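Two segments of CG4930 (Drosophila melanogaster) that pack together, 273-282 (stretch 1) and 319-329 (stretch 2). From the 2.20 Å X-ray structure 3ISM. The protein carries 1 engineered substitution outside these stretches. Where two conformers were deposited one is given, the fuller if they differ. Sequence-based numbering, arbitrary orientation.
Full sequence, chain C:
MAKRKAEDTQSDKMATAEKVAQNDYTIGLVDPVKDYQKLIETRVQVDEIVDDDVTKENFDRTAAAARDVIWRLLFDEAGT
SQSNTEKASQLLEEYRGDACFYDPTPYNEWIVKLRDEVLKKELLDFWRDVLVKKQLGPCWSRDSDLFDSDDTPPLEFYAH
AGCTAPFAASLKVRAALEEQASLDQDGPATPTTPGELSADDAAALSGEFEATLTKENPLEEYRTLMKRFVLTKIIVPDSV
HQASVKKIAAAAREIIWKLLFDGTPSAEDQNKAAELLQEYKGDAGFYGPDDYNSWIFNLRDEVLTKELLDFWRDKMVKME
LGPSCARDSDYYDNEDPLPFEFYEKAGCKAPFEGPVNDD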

ATOM      1  N   ALA C 273      20.186  43.483  -8.549  1.00 37.34           N
ATOM      2  CA  ALA C 273      20.116  43.158  -7.127  1.00 37.27           C
ATOM      3  C   ALA C 273      18.754  42.563  -6.791  1.00 37.15           C
ATOM      4  O   ALA C 273      18.666  41.549  -6.092  1.00 37.22           O
ATOM      5  CB  ALA C 273      20.392  44.393  -6.276  1.00 37.28           C
ATOM      6  N   ALA C 274      17.701  43.195  -7.309  1.00 37.04           N
ATOM      7  CA  ALA C 274      16.327  42.718  -7.147  1.00 36.93           C
ATOM      8  C   ALA C 274      16.098  41.364  -7.831  1.00 36.89           C
ATOM      9  O   ALA C 274      15.307  40.543  -7.353  1.00 36.79           O
ATOM     10  CB  ALA C 274      15.356  43.745  -7.684  1.00 36.82           C
ATOM     11  N   GLU C 275      16.796  41.160  -8.950  1.00 36.75           N
ATOM     12  CA  GLU C 275      16.756  39.929  -9.732  1.00 36.71           C
ATOM     13  C   GLU C 275      17.205  38.756  -8.865  1.00 36.51           C
ATOM     14  O   GLU C 275      16.482  37.763  -8.720  1.00 36.58           O
ATOM     15  CB  GLU C 275      17.704  40.063 -10.926  1.00 36.75           C
ATOM     16  CG  GLU C 275      17.125  39.696 -12.277  1.00 37.03           C
ATOM     17  CD  GLU C 275      17.996  40.184 -13.424  1.00 37.05           C
ATOM     18  OE1 GLU C 275      18.512  41.319 -13.336  1.00 37.48           O
ATOM     19  OE2 GLU C 275      18.166  39.438 -14.412  1.00 37.61           O
ATOM     20  N   LEU C 276      18.397  38.894  -8.280  1.00 36.23           N
ATOM     21  CA  LEU C 276      18.992  37.851  -7.442  1.00 35.90           C
ATOM     22  C   LEU C 276      18.243  37.653  -6.120  1.00 35.71           C
ATOM     23  O   LEU C 276      18.015  36.516  -5.699  1.00 35.62           O
ATOM     24  CB  LEU C 276      20.477  38.147  -7.186  1.00 35.86           C
ATOM     25  CG  LEU C 276      21.250  37.215  -6.243  1.00 35.79           C
ATOM     26  CD1 LEU C 276      21.142  35.762  -6.676  1.00 35.54           C
ATOM     27  CD2 LEU C 276      22.700  37.618  -6.154  1.00 35.62           C
ATOM     28  N   LEU C 277      17.853  38.758  -5.489  1.00 35.49           N
ATOM     29  CA  LEU C 277      17.196  38.730  -4.185  1.00 35.42           C
ATOM     30  C   LEU C 277      15.873  37.976  -4.200  1.00 35.44           C
ATOM     31  O   LEU C 277      15.500  37.361  -3.200  1.00 35.30           O
ATOM     32  CB  LEU C 277      16.984  40.155  -3.661  1.00 35.47           C
ATOM     33  CG  LEU C 277      16.546  40.376  -2.205  1.00 35.71           C
ATOM     34  CD1 LEU C 277      17.450  39.653  -1.201  1.00 34.74           C
ATOM     35  CD2 LEU C 277      16.476  41.872  -1.896  1.00 35.21           C
ATOM     36  N   GLN C 278      15.172  38.021  -5.332  1.00 35.63           N
ATOM     37  CA  GLN C 278      13.914  37.292  -5.482  1.00 35.78           C
ATOM     38  C   GLN C 278      14.146  35.779  -5.582  1.00 35.63           C
ATOM     39  O   GLN C 278      13.400  34.992  -4.986  1.00 35.63           O
ATOM     40  CB  GLN C 278      13.114  37.805  -6.683  1.00 35.71           C
ATOM     41  CG  GLN C 278      11.657  37.329  -6.698  1.00 36.23           C
ATOM     42  CD  GLN C 278      10.836  37.929  -7.823  1.00 36.33           C
ATOM     43  OE1 GLN C 278      11.364  38.295  -8.875  1.00 37.07           O
ATOM     44  NE2 GLN C 278       9.525  38.023  -7.610  1.00 37.66           N
ATOM     45  N   GLU C 279      15.186  35.385  -6.316  1.00 35.51           N
ATOM     46  CA  GLU C 279      15.484  33.969  -6.446  0.50 35.62           C
ATOM     47  C   GLU C 279      16.199  33.390  -5.225  1.00 35.63           C
ATOM     48  O   GLU C 279      15.920  32.253  -4.825  1.00 35.33           O
ATOM     49  CB  GLU C 279      16.204  33.656  -7.761  0.50 35.65           C
ATOM     50  CG  GLU C 279      15.331  33.875  -9.012  0.50 35.68           C
ATOM     51  CD  GLU C 279      13.846  33.602  -8.783  0.50 35.47           C
ATOM     52  OE1 GLU C 279      13.490  32.499  -8.301  0.50 35.44           O
ATOM     53  OE2 GLU C 279      13.030  34.495  -9.101  0.50 34.75           O
ATOM     54  N   TYR C 280      17.081  34.173  -4.608  1.00 35.83           N
ATOM     55  CA  TYR C 280      17.694  33.754  -3.357  1.00 35.82           C
ATOM     56  C   TYR C 280      16.619  33.581  -2.273  1.00 36.00           C
ATOM     57  O   TYR C 280      16.646  32.593  -1.537  1.00 36.37           O
ATOM     58  CB  TYR C 280      18.808  34.709  -2.922  1.00 35.77           C
ATOM     59  CG  TYR C 280      19.227  34.546  -1.481  1.00 35.63           C
ATOM     60  CD1 TYR C 280      19.630  33.307  -0.976  1.00 35.44           C
ATOM     61  CD2 TYR C 280      19.228  35.633  -0.621  1.00 35.49           C
ATOM     62  CE1 TYR C 280      19.993  33.163   0.354  1.00 35.47           C
ATOM     63  CE2 TYR C 280      19.606  35.499   0.703  1.00 35.38           C
ATOM     64  CZ  TYR C 280      19.985  34.268   1.185  1.00 35.55           C
ATOM     65  OH  TYR C 280      20.352  34.153   2.503  1.00 35.94           O
ATOM     66  N   LYS C 281      15.655  34.500  -2.203  1.00 35.90           N
ATOM     67  CA  LYS C 281      14.532  34.346  -1.265  1.00 35.91           C
ATOM     68  C   LYS C 281      13.749  33.047  -1.512  1.00 35.75           C
ATOM     69  O   LYS C 281      13.474  32.295  -0.570  1.00 35.79           O
ATOM     70  CB  LYS C 281      13.585  35.569  -1.257  1.00 35.94           C
ATOM     71  CG  LYS C 281      12.417  35.395  -0.272  1.00 36.34           C
ATOM     72  CD  LYS C 281      11.437  36.552  -0.231  1.00 36.16           C
ATOM     73  CE  LYS C 281      10.183  36.138   0.532  1.00 36.13           C
ATOM     74  NZ  LYS C 281       9.335  37.308   0.920  1.00 36.74           N
ATOM     75  N   GLY C 282      13.414  32.782  -2.775  1.00 35.36           N
ATOM     76  CA  GLY C 282      12.692  31.565  -3.138  1.00 34.78           C
ATOM     77  C   GLY C 282      13.373  30.294  -2.663  1.00 34.47           C
ATOM     78  O   GLY C 282      12.726  29.410  -2.085  1.00 34.84           O
TER
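Stretch 2 319-329: MELGPSCARDS

Stretch 2 lies as an irregular loop against one side of the helix formed by stretch 1; 440 Å² of surface is buried between them, both sides summed. The loop runs broadly the same way as the helix, from Met-319 beside Ala-274 and Gln-278 to Asp-328 beside Lys-281. The backbones come nearest at Gln-278 and Leu-321, whose CA atoms are 6.5 Å apart. Glu-320 has positive phi and psi (55/56), and Pro-323 and Ser-324 are extended.

Apolar packing centres on Leu-321. Its CA-to-CB bond points sideways, but the end of the side chain comes nearer the helix: Leu-321 CD1 is 4.0 Å from Leu-277 CD2 and 4.2 Å from Ala-274 O, and Leu-321 CD2 lies 3.9 Å from both CA and CG of Gln-278. The branched end thus spans one turn of helix, from Ala-274 to Gln-278. The CA-to-CB bond of Met-319 points toward the helix, and Met-319 SD lies 4.6 Å from Ala-274 CB.

The polar contacts converge on Lys-281, whose four chi angles are all t. This extended side chain carries its ammonium into the curve of the loop, where Lys-281 NZ donates hydrogen bonds to Glu-320 O and Gly-322 O, both at 2.8 Å, and a weak one to Pro-323 O at 3.4 Å. Backbone carbonyls therefore hold the amine, while the aliphatic part of the side chain packs alongside, Lys-281 CE 4.1 Å from Ser-324 CA. Asp-328 adds a nearby negative charge, its OD1 4.2 Å from Lys-281 NZ, beyond a salt bridge.

Hydrogen bonds and a salt bridge within stretch 2 brace the loop. Asp-328 OD2 accepts a very short hydrogen bond from Ser-324 OG (2.4 Å), and its OD1 accepts one from Cys-325 N (2.6 Å). Arg-327 forms a two-pronged salt bridge with Glu-320, NH2 to OE1 and NE to OE2, each 2.9 Å.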

ATOM      1  N   MET C 319       7.699  43.811  -4.785  1.00 30.15           N
ATOM      2  CA  MET C 319       7.906  42.398  -5.093  1.00 30.38           C
ATOM      3  C   MET C 319       7.929  41.489  -3.867  1.00 30.49           C
ATOM      4  O   MET C 319       8.302  40.309  -3.972  1.00 30.83           O
ATOM      5  CB  MET C 319       9.173  42.220  -5.911  1.00 30.21           C
ATOM      6  CG  MET C 319       9.193  43.064  -7.159  1.00 30.24           C
ATOM      7  SD  MET C 319      10.844  43.065  -7.853  1.00 30.80           S
ATOM      8  CE  MET C 319      10.473  43.455  -9.574  1.00 30.97           C
ATOM      9  N   GLU C 320       7.533  42.040  -2.716  1.00 30.56           N
ATOM     10  CA  GLU C 320       7.390  41.282  -1.468  1.00 30.90           C
ATOM     11  C   GLU C 320       8.683  40.537  -1.095  1.00 30.71           C
ATOM     12  O   GLU C 320       8.689  39.319  -0.924  1.00 30.73           O
ATOM     13  CB  GLU C 320       6.203  40.317  -1.587  1.00 31.09           C
ATOM     14  CG  GLU C 320       5.579  39.860  -0.268  1.00 31.96           C
ATOM     15  CD  GLU C 320       4.494  38.808  -0.478  1.00 31.82           C
ATOM     16  OE1 GLU C 320       3.574  39.045  -1.303  1.00 30.99           O
ATOM     17  OE2 GLU C 320       4.565  37.743   0.190  1.00 33.56           O
ATOM     18  N   LEU C 321       9.782  41.275  -0.979  1.00 30.51           N
ATOM     19  CA  LEU C 321      11.085  40.656  -0.729  1.00 30.25           C
ATOM     20  C   LEU C 321      11.479  40.681   0.742  1.00 30.24           C
ATOM     21  O   LEU C 321      12.658  40.572   1.097  1.00 30.03           O
ATOM     22  CB  LEU C 321      12.169  41.265  -1.629  1.00 30.13           C
ATOM     23  CG  LEU C 321      11.893  41.053  -3.128  1.00 30.30           C
ATOM     24  CD1 LEU C 321      13.048  41.563  -3.983  1.00 29.03           C
ATOM     25  CD2 LEU C 321      11.563  39.572  -3.450  1.00 28.81           C
ATOM     26  N   GLY C 322      10.470  40.799   1.595  1.00 30.34           N
ATOM     27  CA  GLY C 322      10.668  40.785   3.034  1.00 30.61           C
ATOM     28  C   GLY C 322      10.857  39.384   3.564  1.00 30.78           C
ATOM     29  O   GLY C 322      11.139  38.464   2.791  1.00 30.89           O
ATOM     30  N   PRO C 323      10.721  39.220   4.890  1.00 30.81           N
ATOM     31  CA  PRO C 323      10.824  37.928   5.550  1.00 30.95           C
ATOM     32  C   PRO C 323       9.985  36.859   4.862  1.00 30.97           C
ATOM     33  O   PRO C 323       8.902  37.158   4.336  1.00 31.06           O
ATOM     34  CB  PRO C 323      10.284  38.213   6.955  1.00 30.99           C
ATOM     35  CG  PRO C 323      10.657  39.638   7.200  1.00 30.93           C
ATOM     36  CD  PRO C 323      10.466  40.307   5.857  1.00 31.11           C
ATOM     37  N   SER C 324      10.503  35.633   4.829  1.00 30.81           N
ATOM     38  CA  SER C 324       9.748  34.504   4.282  1.00 30.68           C
ATOM     39  C   SER C 324       8.560  34.180   5.184  1.00 30.34           C
ATOM     40  O   SER C 324       8.667  34.305   6.409  1.00 30.36           O
ATOM     41  CB  SER C 324      10.650  33.288   4.151  1.00 30.60           C
ATOM     42  OG  SER C 324       9.997  32.242   3.458  1.00 31.82           O
ATOM     43  N   CYS C 325       7.442  33.766   4.579  1.00 30.16           N
ATOM     44  CA  CYS C 325       6.227  33.455   5.343  0.50 29.64           C
ATOM     45  C   CYS C 325       5.318  32.433   4.647  1.00 30.01           C
ATOM     46  O   CYS C 325       5.692  31.857   3.614  1.00 30.12           O
ATOM     47  CB  CYS C 325       5.464  34.742   5.700  0.50 29.70           C
ATOM     48  SG  CYS C 325       4.647  35.542   4.330  0.50 27.18           S
ATOM     49  N   ALA C 326       4.134  32.187   5.228  1.00 29.79           N
ATOM     50  CA  ALA C 326       3.188  31.171   4.720  1.00 29.72           C
ATOM     51  C   ALA C 326       2.701  31.465   3.311  1.00 29.82           C
ATOM     52  O   ALA C 326       2.062  30.627   2.674  1.00 29.66           O
ATOM     53  CB  ALA C 326       1.992  31.006   5.661  1.00 29.66           C
ATOM     54  N   ARG C 327       3.000  32.665   2.837  1.00 29.81           N
ATOM     55  CA  ARG C 327       2.648  33.060   1.493  1.00 30.25           C
ATOM     56  C   ARG C 327       3.602  32.404   0.515  1.00 30.33           C
ATOM     57  O   ARG C 327       3.216  32.097  -0.616  1.00 30.09           O
ATOM     58  CB  ARG C 327       2.693  34.588   1.361  1.00 30.48           C
ATOM     59  CG  ARG C 327       1.544  35.286   2.096  1.00 30.66           C
ATOM     60  CD  ARG C 327       1.694  36.805   2.123  1.00 30.63           C
ATOM     61  NE  ARG C 327       1.741  37.426   0.796  1.00 30.91           N
ATOM     62  CZ  ARG C 327       0.685  37.628   0.009  1.00 31.72           C
ATOM     63  NH1 ARG C 327      -0.529  37.246   0.394  1.00 30.98           N
ATOM     64  NH2 ARG C 327       0.842  38.228  -1.165  1.00 32.20           N
ATOM     65  N   ASP C 328       4.840  32.179   0.966  1.00 30.45           N
ATOM     66  CA  ASP C 328       5.904  31.720   0.071  1.00 30.90           C
ATOM     67  C   ASP C 328       6.540  30.367   0.425  1.00 30.71           C
ATOM     68  O   ASP C 328       7.240  29.774  -0.409  1.00 31.08           O
ATOM     69  CB  ASP C 328       6.984  32.812  -0.117  1.00 31.25           C
ATOM     70  CG  ASP C 328       7.727  33.160   1.177  1.00 32.52           C
ATOM     71  OD1 ASP C 328       7.185  33.919   2.014  1.00 32.07           O
ATOM     72  OD2 ASP C 328       8.880  32.694   1.344  1.00 35.34           O
ATOM     73  N   SER C 329       6.278  29.866   1.632  1.00 29.72           N
ATOM     74  CA  SER C 329       7.077  28.765   2.179  1.00 28.81           C
ATOM     75  C   SER C 329       6.305  27.749   3.051  1.00 28.12           C
ATOM     76  O   SER C 329       5.337  28.101   3.741  1.00 27.67           O
ATOM     77  CB  SER C 329       8.251  29.347   2.959  1.00 28.62           C
ATOM     78  OG  SER C 329       8.858  28.387   3.790  1.00 29.37           O
TER